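Local structure of 1-deoxy-D-xylulose 5-phosphate reductoisomerase (Moraxella catarrhalis, 4ZQG) at residues L12-S17 / H36-F41; V102-G107 / L125-E130. The protein catalyses the NAD(P)H-dependent conversion of 1-deoxy-D-xylulose 5-phosphate to 2-C-methyl-D-erythritol 4-phosphate in the MEP pathway, and is inhibited by fosmidomycin. One frame throughout, in Å; residues are numbered along the deposited sequence.

Interaction 1 of 2, residues L12-S17 / H36-F41; sequences LGATGS and HALTGF. With NAD (nicotinamide-adenine-dinucleotide), chain C.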
ATOM      1  N   LEU A  12     -14.570  19.496  16.677  1.00 51.11           N
ATOM      2  CA  LEU A  12     -14.085  20.822  16.869  1.00 50.99           C
ATOM      3  C   LEU A  12     -13.775  21.352  15.504  1.00 50.50           C
ATOM      4  O   LEU A  12     -12.918  20.824  14.825  1.00 51.38           O
ATOM      5  CB  LEU A  12     -12.838  20.795  17.737  1.00 51.66           C
ATOM      6  CG  LEU A  12     -12.959  20.269  19.155  1.00 52.76           C
ATOM      7  CD1 LEU A  12     -11.926  20.967  20.020  1.00 54.11           C
ATOM      8  CD2 LEU A  12     -14.288  20.590  19.767  1.00 53.95           C
ATOM      9  N   GLY A  13     -14.452  22.410  15.095  1.00 50.73           N
ATOM     10  CA  GLY A  13     -14.251  22.976  13.750  1.00 50.62           C
ATOM     11  C   GLY A  13     -15.248  22.377  12.781  1.00 50.50           C
ATOM     12  O   GLY A  13     -14.950  22.204  11.621  1.00 50.75           O
ATOM     13  N   ALA A  14     -16.466  22.124  13.262  1.00 51.01           N
ATOM     14  CA  ALA A  14     -17.529  21.428  12.497  1.00 50.45           C
ATOM     15  C   ALA A  14     -18.080  22.130  11.280  1.00 49.71           C
ATOM     16  O   ALA A  14     -18.759  21.494  10.493  1.00 49.98           O
ATOM     17  CB  ALA A  14     -18.695  21.073  13.411  1.00 50.20           C
ATOM     18  N   THR A  15     -17.807  23.414  11.132  1.00 50.53           N
ATOM     19  CA  THR A  15     -18.391  24.233  10.067  1.00 51.66           C
ATOM     20  C   THR A  15     -17.501  24.369   8.883  1.00 51.18           C
ATOM     21  O   THR A  15     -17.930  24.855   7.873  1.00 51.69           O
ATOM     22  CB  THR A  15     -18.716  25.676  10.537  1.00 53.07           C
ATOM     23  OG1 THR A  15     -17.563  26.280  11.160  1.00 54.38           O
ATOM     24  CG2 THR A  15     -19.864  25.659  11.529  1.00 53.36           C
ATOM     25  N   GLY A  16     -16.253  23.951   8.995  1.00 52.04           N
ATOM     26  CA  GLY A  16     -15.332  24.090   7.879  1.00 52.52           C
ATOM     27  C   GLY A  16     -15.366  22.899   6.932  1.00 52.94           C
ATOM     28  O   GLY A  16     -16.257  22.036   6.996  1.00 53.22           O
ATOM     29  N   SER A  17     -14.360  22.850   6.067  1.00 53.51           N
ATOM     30  CA  SER A  17     -14.276  21.864   4.997  1.00 53.97           C
ATOM     31  C   SER A  17     -14.224  20.438   5.571  1.00 51.24           C
ATOM     32  O   SER A  17     -15.025  19.557   5.228  1.00 48.53           O
ATOM     33  CB  SER A  17     -13.003  22.165   4.215  1.00 55.83           C
ATOM     34  OG  SER A  17     -13.092  21.642   2.929  1.00 61.64           O
ATOM     35  N   HIS A  36     -21.937  14.537  20.277  1.00 57.21           N
ATOM     36  CA  HIS A  36     -22.058  15.164  21.556  1.00 56.55           C
ATOM     37  C   HIS A  36     -21.788  16.647  21.443  1.00 55.83           C
ATOM     38  O   HIS A  36     -22.376  17.413  22.184  1.00 56.67           O
ATOM     39  CB  HIS A  36     -21.080  14.522  22.499  1.00 57.19           C
ATOM     40  CG  HIS A  36     -21.052  15.138  23.849  1.00 58.52           C
ATOM     41  ND1 HIS A  36     -21.916  14.760  24.852  1.00 60.35           N
ATOM     42  CD2 HIS A  36     -20.242  16.086  24.375  1.00 58.12           C
ATOM     43  CE1 HIS A  36     -21.647  15.466  25.936  1.00 60.79           C
ATOM     44  NE2 HIS A  36     -20.618  16.254  25.679  1.00 59.34           N
ATOM     45  N   ALA A  37     -20.913  17.081  20.535  1.00 53.89           N
ATOM     46  CA  ALA A  37     -20.622  18.505  20.427  1.00 53.39           C
ATOM     47  C   ALA A  37     -20.144  18.920  19.067  1.00 52.59           C
ATOM     48  O   ALA A  37     -19.637  18.127  18.348  1.00 51.52           O
ATOM     49  CB  ALA A  37     -19.612  18.920  21.464  1.00 53.70           C
ATOM     50  N   LEU A  38     -20.356  20.188  18.726  1.00 53.36           N
ATOM     51  CA  LEU A  38     -19.962  20.766  17.436  1.00 52.47           C
ATOM     52  C   LEU A  38     -19.501  22.171  17.734  1.00 52.40           C
ATOM     53  O   LEU A  38     -20.039  22.771  18.620  1.00 53.51           O
ATOM     54  CB  LEU A  38     -21.158  20.856  16.492  1.00 52.61           C
ATOM     55  CG  LEU A  38     -21.901  19.570  16.180  1.00 52.77           C
ATOM     56  CD1 LEU A  38     -23.170  19.889  15.422  1.00 53.59           C
ATOM     57  CD2 LEU A  38     -21.049  18.667  15.326  1.00 52.38           C
ATOM     58  N   THR A  39     -18.505  22.686  17.033  1.00 52.01           N
ATOM     59  CA  THR A  39     -18.019  24.018  17.289  1.00 53.14           C
ATOM     60  C   THR A  39     -17.761  24.755  16.023  1.00 54.27           C
ATOM     61  O   THR A  39     -17.409  24.152  15.019  1.00 53.82           O
ATOM     62  CB  THR A  39     -16.688  24.037  18.047  1.00 54.23           C
ATOM     63  OG1 THR A  39     -15.564  23.942  17.144  1.00 52.71           O
ATOM     64  CG2 THR A  39     -16.652  22.957  19.142  1.00 54.60           C
ATOM     65  N   GLY A  40     -17.921  26.069  16.080  1.00 56.61           N
ATOM     66  CA  GLY A  40     -17.772  26.924  14.908  1.00 59.34           C
ATOM     67  C   GLY A  40     -17.441  28.338  15.333  1.00 62.79           C
ATOM     68  O   GLY A  40     -17.993  28.819  16.287  1.00 69.81           O
ATOM     69  N   PHE A  41     -16.549  29.022  14.638  1.00 64.54           N
ATOM     70  CA  PHE A  41     -16.093  30.308  15.114  1.00 67.33           C
ATOM     71  C   PHE A  41     -17.004  31.405  14.597  1.00 68.15           C
ATOM     72  O   PHE A  41     -17.602  32.099  15.390  1.00 71.02           O
ATOM     73  CB  PHE A  41     -14.621  30.542  14.710  1.00 68.57           C
ATOM     74  CG  PHE A  41     -13.941  31.688  15.436  1.00 69.26           C
ATOM     75  CD1 PHE A  41     -13.660  32.883  14.771  1.00 69.34           C
ATOM     76  CD2 PHE A  41     -13.552  31.558  16.779  1.00 68.70           C
ATOM     77  CE1 PHE A  41     -13.015  33.921  15.427  1.00 69.18           C
ATOM     78  CE2 PHE A  41     -12.904  32.596  17.434  1.00 67.87           C
ATOM     79  CZ  PHE A  41     -12.631  33.769  16.753  1.00 69.05           C
TER
HETATM   80  PA  NAD C 501     -11.585  25.762   7.373  1.00 62.32           P
HETATM   81  O1A NAD C 501     -10.939  27.101   7.267  1.00 61.38           O
HETATM   82  O2A NAD C 501     -12.493  25.242   6.278  1.00 63.15           O
HETATM   83  O5B NAD C 501     -12.321  25.559   8.798  1.00 62.55           O
HETATM   84  C5B NAD C 501     -11.705  25.806  10.051  1.00 63.69           C
HETATM   85  C4B NAD C 501     -12.664  25.491  11.211  1.00 65.55           C
HETATM   86  O4B NAD C 501     -12.037  25.958  12.419  1.00 65.62           O
HETATM   87  C3B NAD C 501     -14.026  26.190  11.097  1.00 66.06           C
HETATM   88  O3B NAD C 501     -15.092  25.374  11.590  1.00 65.19           O
HETATM   89  C2B NAD C 501     -13.857  27.419  11.976  1.00 66.67           C
HETATM   90  O2B NAD C 501     -15.046  27.781  12.678  1.00 67.18           O
HETATM   91  C1B NAD C 501     -12.778  27.039  12.983  1.00 67.13           C
HETATM   92  N9A NAD C 501     -11.906  28.204  13.318  1.00 68.81           N
HETATM   93  C8A NAD C 501     -11.309  29.021  12.432  1.00 69.50           C
HETATM   94  N7A NAD C 501     -10.597  29.989  13.058  1.00 69.07           N
HETATM   95  C5A NAD C 501     -10.734  29.807  14.371  1.00 68.03           C
HETATM   96  C6A NAD C 501     -10.225  30.522  15.562  1.00 68.92           C
HETATM   97  N6A NAD C 501      -9.414  31.619  15.422  1.00 70.26           N
HETATM   98  N1A NAD C 501     -10.613  30.018  16.752  1.00 66.69           N
HETATM   99  C2A NAD C 501     -11.441  28.938  16.864  1.00 67.37           C
HETATM  100  N3A NAD C 501     -11.950  28.243  15.821  1.00 66.48           N
HETATM  101  C4A NAD C 501     -11.617  28.636  14.559  1.00 68.19           C
HETATM  102  O3  NAD C 501     -10.365  24.724   7.596  1.00 64.62           O
HETATM  103  PN  NAD C 501     -10.090  23.295   6.902  1.00 60.55           P
HETATM  104  O1N NAD C 501      -9.622  23.618   5.500  1.00 60.38           O
HETATM  105  O2N NAD C 501     -11.241  22.380   7.246  1.00 58.61           O
HETATM  106  O5D NAD C 501      -8.815  22.895   7.796  1.00 64.61           O
HETATM  107  C5D NAD C 501      -8.957  22.330   9.101  1.00 65.61           C
HETATM  108  C4D NAD C 501      -7.634  21.707   9.552  1.00 67.38           C
HETATM  109  O4D NAD C 501      -7.413  20.431   8.946  1.00 69.58           O
HETATM  110  C3D NAD C 501      -6.464  22.588   9.150  1.00 67.52           C
HETATM  111  O3D NAD C 501      -5.492  22.490  10.185  1.00 65.20           O
HETATM  112  C2D NAD C 501      -5.982  22.001   7.842  1.00 68.55           C
HETATM  113  O2D NAD C 501      -4.608  22.332   7.595  1.00 68.81           O
HETATM  114  C1D NAD C 501      -6.279  20.512   8.057  1.00 69.61           C
HETATM  115  N1N NAD C 501      -6.544  19.804   6.796  1.00 70.35           N
HETATM  116  C2N NAD C 501      -7.592  20.148   6.006  1.00 69.89           C
HETATM  117  C3N NAD C 501      -7.823  19.488   4.781  1.00 69.06           C
HETATM  118  C7N NAD C 501      -8.990  19.822   3.886  1.00 67.87           C
HETATM  119  O7N NAD C 501      -9.313  19.049   3.002  1.00 65.08           O
HETATM  120  N7N NAD C 501      -9.678  20.948   4.071  1.00 69.96           N
HETATM  121  C4N NAD C 501      -6.959  18.473   4.401  1.00 64.65           C
HETATM  122  C5N NAD C 501      -5.921  18.144   5.236  1.00 64.77           C
HETATM  123  C6N NAD C 501      -5.714  18.813   6.430  1.00 66.65           C
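Thr39 grips the turn Gly13-Gly16 through two hydrogen bonds to successive amides. Gly13 N donates to Thr39 OG1 at 2.8 Å, and Ala14 N donates to Thr39 O, also at 2.8 Å, arriving nearly along the C=O axis. A chi1 of 86° sets OG1 between the backbone N and carbonyl carbon of Thr39, where it faces the Gly13 amide, and leaves CG2 to meet Leu12 CD2. The adenosine ribose of the NAD lies across both segments: Thr15 OG1 is hydrogen-bonded to O3B (2.7 Å), while Phe41 N donates to O2B (2.8 Å). Ser17 N, at the start of the helix, gives a nearly straight bond (166°) to the phosphate oxygen O2A. Gly16, at the N-cap, has its N 3.2 Å from NAD O3B; without a side chain it lets the cofactor lie close against the turn, as in the glycine-rich turn of Rossmann folds. One face of the Phe41 ring lies over the adenine, with NAD C6A 3.7 Å above its plane and offset toward the rim. Beyond the polar core, Ala14 CB packs on Leu38 CD2. Strand 33-39 runs beside strand 7-12; Leu38 leans on helix 44-54, whereas Leu12 and Thr39 touch Ile92 of helix 85-93.

Interaction 2 of 2, residues V102-G107 / L125-E130; sequences VAAIVG and LLANKE. With NAD (nicotinamide-adenine-dinucleotide), chain C.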
ATOM      1  N   VAL A 102     -12.554  15.116  16.949  1.00 50.44           N
ATOM      2  CA  VAL A 102     -12.071  15.411  15.640  1.00 49.35           C
ATOM      3  C   VAL A 102     -11.504  16.834  15.740  1.00 50.33           C
ATOM      4  O   VAL A 102     -12.222  17.784  15.925  1.00 49.62           O
ATOM      5  CB  VAL A 102     -13.253  15.316  14.681  1.00 49.15           C
ATOM      6  CG1 VAL A 102     -12.898  15.759  13.262  1.00 48.54           C
ATOM      7  CG2 VAL A 102     -13.810  13.902  14.733  1.00 49.00           C
ATOM      8  N   ALA A 103     -10.191  16.965  15.633  1.00 50.71           N
ATOM      9  CA  ALA A 103      -9.529  18.222  15.832  1.00 51.33           C
ATOM     10  C   ALA A 103      -9.423  18.939  14.520  1.00 51.73           C
ATOM     11  O   ALA A 103      -8.456  18.749  13.834  1.00 51.67           O
ATOM     12  CB  ALA A 103      -8.136  17.960  16.371  1.00 52.26           C
ATOM     13  N   ALA A 104     -10.399  19.759  14.151  1.00 53.13           N
ATOM     14  CA  ALA A 104     -10.358  20.423  12.823  1.00 53.11           C
ATOM     15  C   ALA A 104     -10.400  21.917  12.871  1.00 53.64           C
ATOM     16  O   ALA A 104     -10.814  22.519  11.902  1.00 52.05           O
ATOM     17  CB  ALA A 104     -11.466  19.918  11.903  1.00 52.87           C
ATOM     18  N   ILE A 105      -9.959  22.504  13.980  1.00 56.80           N
ATOM     19  CA  ILE A 105      -9.782  23.940  14.059  1.00 60.22           C
ATOM     20  C   ILE A 105      -8.553  24.259  13.272  1.00 61.06           C
ATOM     21  O   ILE A 105      -7.581  23.627  13.473  1.00 63.06           O
ATOM     22  CB  ILE A 105      -9.463  24.436  15.487  1.00 62.75           C
ATOM     23  CG1 ILE A 105     -10.544  24.073  16.537  1.00 62.54           C
ATOM     24  CG2 ILE A 105      -9.245  25.944  15.481  1.00 64.01           C
ATOM     25  CD1 ILE A 105     -11.926  23.966  15.997  1.00 62.30           C
ATOM     26  N   VAL A 106      -8.566  25.263  12.419  1.00 63.12           N
ATOM     27  CA  VAL A 106      -7.358  25.617  11.662  1.00 62.02           C
ATOM     28  C   VAL A 106      -6.369  26.432  12.500  1.00 63.76           C
ATOM     29  O   VAL A 106      -6.740  27.198  13.374  1.00 61.20           O
ATOM     30  CB  VAL A 106      -7.690  26.386  10.361  1.00 61.56           C
ATOM     31  CG1 VAL A 106      -8.290  27.744  10.660  1.00 61.13           C
ATOM     32  CG2 VAL A 106      -6.448  26.575   9.509  1.00 62.60           C
ATOM     33  N   GLY A 107      -5.086  26.216  12.223  1.00 69.12           N
ATOM     34  CA  GLY A 107      -3.993  27.024  12.765  1.00 71.87           C
ATOM     35  C   GLY A 107      -3.685  26.753  14.220  1.00 75.00           C
ATOM     36  O   GLY A 107      -4.033  25.702  14.759  1.00 76.72           O
ATOM     37  N   LEU A 125      -8.835  12.466  16.272  1.00 52.46           N
ATOM     38  CA  LEU A 125      -8.690  12.400  14.853  1.00 52.26           C
ATOM     39  C   LEU A 125      -8.161  13.740  14.377  1.00 52.67           C
ATOM     40  O   LEU A 125      -8.882  14.734  14.354  1.00 51.04           O
ATOM     41  CB  LEU A 125     -10.049  12.133  14.197  1.00 53.24           C
ATOM     42  CG  LEU A 125     -10.577  10.705  14.139  1.00 54.76           C
ATOM     43  CD1 LEU A 125     -10.372   9.956  15.433  1.00 55.94           C
ATOM     44  CD2 LEU A 125     -12.043  10.684  13.798  1.00 56.65           C
ATOM     45  N   LEU A 126      -6.909  13.760  13.934  1.00 54.15           N
ATOM     46  CA  LEU A 126      -6.202  15.005  13.773  1.00 53.93           C
ATOM     47  C   LEU A 126      -6.196  15.489  12.362  1.00 53.27           C
ATOM     48  O   LEU A 126      -5.648  14.884  11.494  1.00 53.69           O
ATOM     49  CB  LEU A 126      -4.782  14.841  14.278  1.00 54.59           C
ATOM     50  CG  LEU A 126      -4.056  16.152  14.489  1.00 55.79           C
ATOM     51  CD1 LEU A 126      -4.680  16.927  15.612  1.00 57.04           C
ATOM     52  CD2 LEU A 126      -2.620  15.853  14.812  1.00 57.08           C
ATOM     53  N   ALA A 127      -6.824  16.618  12.131  1.00 54.48           N
ATOM     54  CA  ALA A 127      -6.746  17.257  10.835  1.00 55.41           C
ATOM     55  C   ALA A 127      -5.784  18.377  11.025  1.00 56.27           C
ATOM     56  O   ALA A 127      -4.840  18.574  10.274  1.00 59.17           O
ATOM     57  CB  ALA A 127      -8.109  17.793  10.417  1.00 56.24           C
ATOM     58  N   ASN A 128      -6.075  19.120  12.060  1.00 58.18           N
ATOM     59  CA  ASN A 128      -5.328  20.282  12.498  1.00 58.67           C
ATOM     60  C   ASN A 128      -3.829  20.012  12.709  1.00 58.76           C
ATOM     61  O   ASN A 128      -3.382  19.645  13.817  1.00 59.20           O
ATOM     62  CB  ASN A 128      -5.986  20.732  13.794  1.00 56.25           C
ATOM     63  CG  ASN A 128      -5.273  21.841  14.435  1.00 56.63           C
ATOM     64  OD1 ASN A 128      -5.112  21.843  15.650  1.00 58.83           O
ATOM     65  ND2 ASN A 128      -4.835  22.809  13.639  1.00 55.99           N
ATOM     66  N   LYS A 129      -3.075  20.240  11.648  1.00 59.21           N
ATOM     67  CA  LYS A 129      -1.620  19.901  11.606  1.00 63.46           C
ATOM     68  C   LYS A 129      -0.759  20.963  12.303  1.00 63.90           C
ATOM     69  O   LYS A 129       0.290  20.633  12.859  1.00 65.36           O
ATOM     70  CB  LYS A 129      -1.131  19.720  10.156  1.00 62.12           C
ATOM     71  CG  LYS A 129      -1.247  21.007   9.329  1.00 62.12           C
ATOM     72  CD  LYS A 129      -0.942  20.770   7.868  1.00 62.96           C
ATOM     73  CE  LYS A 129      -1.875  19.757   7.262  1.00 63.68           C
ATOM     74  NZ  LYS A 129      -1.853  19.888   5.776  1.00 66.10           N
ATOM     75  N   GLU A 130      -1.210  22.215  12.284  1.00 60.89           N
ATOM     76  CA  GLU A 130      -0.546  23.256  13.029  1.00 61.02           C
ATOM     77  C   GLU A 130      -0.387  22.893  14.524  1.00 60.02           C
ATOM     78  O   GLU A 130       0.561  23.309  15.170  1.00 58.59           O
ATOM     79  CB  GLU A 130      -1.247  24.600  12.815  1.00 62.51           C
ATOM     80  CG  GLU A 130      -1.324  25.035  11.333  1.00 65.16           C
ATOM     81  CD  GLU A 130      -2.583  24.538  10.571  1.00 67.61           C
ATOM     82  OE1 GLU A 130      -3.251  23.573  11.029  1.00 67.71           O
ATOM     83  OE2 GLU A 130      -2.920  25.092   9.485  1.00 69.31           O
TER
HETATM   84  PA  NAD C 501     -11.585  25.762   7.373  1.00 62.32           P
HETATM   85  O1A NAD C 501     -10.939  27.101   7.267  1.00 61.38           O
HETATM   86  O2A NAD C 501     -12.493  25.242   6.278  1.00 63.15           O
HETATM   87  O5B NAD C 501     -12.321  25.559   8.798  1.00 62.55           O
HETATM   88  C5B NAD C 501     -11.705  25.806  10.051  1.00 63.69           C
HETATM   89  C4B NAD C 501     -12.664  25.491  11.211  1.00 65.55           C
HETATM   90  O4B NAD C 501     -12.037  25.958  12.419  1.00 65.62           O
HETATM   91  C3B NAD C 501     -14.026  26.190  11.097  1.00 66.06           C
HETATM   92  O3B NAD C 501     -15.092  25.374  11.590  1.00 65.19           O
HETATM   93  C2B NAD C 501     -13.857  27.419  11.976  1.00 66.67           C
HETATM   94  O2B NAD C 501     -15.046  27.781  12.678  1.00 67.18           O
HETATM   95  C1B NAD C 501     -12.778  27.039  12.983  1.00 67.13           C
HETATM   96  N9A NAD C 501     -11.906  28.204  13.318  1.00 68.81           N
HETATM   97  C8A NAD C 501     -11.309  29.021  12.432  1.00 69.50           C
HETATM   98  N7A NAD C 501     -10.597  29.989  13.058  1.00 69.07           N
HETATM   99  C5A NAD C 501     -10.734  29.807  14.371  1.00 68.03           C
HETATM  100  C6A NAD C 501     -10.225  30.522  15.562  1.00 68.92           C
HETATM  101  N6A NAD C 501      -9.414  31.619  15.422  1.00 70.26           N
HETATM  102  N1A NAD C 501     -10.613  30.018  16.752  1.00 66.69           N
HETATM  103  C2A NAD C 501     -11.441  28.938  16.864  1.00 67.37           C
HETATM  104  N3A NAD C 501     -11.950  28.243  15.821  1.00 66.48           N
HETATM  105  C4A NAD C 501     -11.617  28.636  14.559  1.00 68.19           C
HETATM  106  O3  NAD C 501     -10.365  24.724   7.596  1.00 64.62           O
HETATM  107  PN  NAD C 501     -10.090  23.295   6.902  1.00 60.55           P
HETATM  108  O1N NAD C 501      -9.622  23.618   5.500  1.00 60.38           O
HETATM  109  O2N NAD C 501     -11.241  22.380   7.246  1.00 58.61           O
HETATM  110  O5D NAD C 501      -8.815  22.895   7.796  1.00 64.61           O
HETATM  111  C5D NAD C 501      -8.957  22.330   9.101  1.00 65.61           C
HETATM  112  C4D NAD C 501      -7.634  21.707   9.552  1.00 67.38           C
HETATM  113  O4D NAD C 501      -7.413  20.431   8.946  1.00 69.58           O
HETATM  114  C3D NAD C 501      -6.464  22.588   9.150  1.00 67.52           C
HETATM  115  O3D NAD C 501      -5.492  22.490  10.185  1.00 65.20           O
HETATM  116  C2D NAD C 501      -5.982  22.001   7.842  1.00 68.55           C
HETATM  117  O2D NAD C 501      -4.608  22.332   7.595  1.00 68.81           O
HETATM  118  C1D NAD C 501      -6.279  20.512   8.057  1.00 69.61           C
HETATM  119  N1N NAD C 501      -6.544  19.804   6.796  1.00 70.35           N
HETATM  120  C2N NAD C 501      -7.592  20.148   6.006  1.00 69.89           C
HETATM  121  C3N NAD C 501      -7.823  19.488   4.781  1.00 69.06           C
HETATM  122  C7N NAD C 501      -8.990  19.822   3.886  1.00 67.87           C
HETATM  123  O7N NAD C 501      -9.313  19.049   3.002  1.00 65.08           O
HETATM  124  N7N NAD C 501      -9.678  20.948   4.071  1.00 69.96           N
HETATM  125  C4N NAD C 501      -6.959  18.473   4.401  1.00 64.65           C
HETATM  126  C5N NAD C 501      -5.921  18.144   5.236  1.00 64.77           C
HETATM  127  C6N NAD C 501      -5.714  18.813   6.430  1.00 66.65           C
HETATM  128  O   HOH W   1      -8.390  21.337  16.139  1.00 52.84           O
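Val102 packs its CG2 against Leu125 CD2 (3.8 Å), the two side chains on the same face of the sheet. Ala103 follows with its CB on Leu126 CD1, on the other face, and its N donates to Leu125 O. Its carbonyl accepts hydrogen bonds from two amides, Asn128 N at 3.0 Å and Ala127 N, tilted from the carbonyl plane, at 3.2 Å. Strands 100-103 and 123-126 are the parallel strands of a beta-alpha-beta unit, joined through helix 111-120, and past Ala103 and Leu126 they give way to loops that hold the cofactor. Ala104 CB meets Ala127 CB, and the latter also touches NAD O4D. Ile105 N donates to a water weakly bonded to Asn128 OD1, whose main partner is Ser131, while Ile105 CG2 lies 3.6 Å from NAD N3A. Val106 directs CG1 to NAD C8A and CG2 to Glu130 OE2. At Gly107, the carbonyl accepts a hydrogen bond from Asn128 ND2 on a lone pair at 3.2 Å; CG of Asn128 is anti to its backbone N (chi1 175°), which carries the amide across. Glu130 lays CB and CG against Gly107, and its OE1 accepts a hydrogen bond from NAD O3D at 2.6 Å.

Overall arrangement
Both interactions lie at the C-terminal ends of neighbouring strands in one seven-stranded parallel sheet, their centres about 11 Å apart, and come in series along the chain, interaction 1 first. Strands 33-39, 7-12, 100-103 and 123-126 are consecutive in the sheet, and the contacts meet where strand 7-12 runs beside 100-103, with Leu12 O probably hydrogen-bonded to Ala104 N and Ile105 CD1 packed on Gly13. Together they cradle a single NAD: interaction 1 holds the adenosine ribose and a phosphate, interaction 2 the nicotinamide ribose, and Phe41 and Ile105 lie over opposite faces of the adenine. Lys129 reaches toward fosmidomycin and salt-bridges Asp154 of the magnesium site, linking the cofactor domain to the inhibitor pocket.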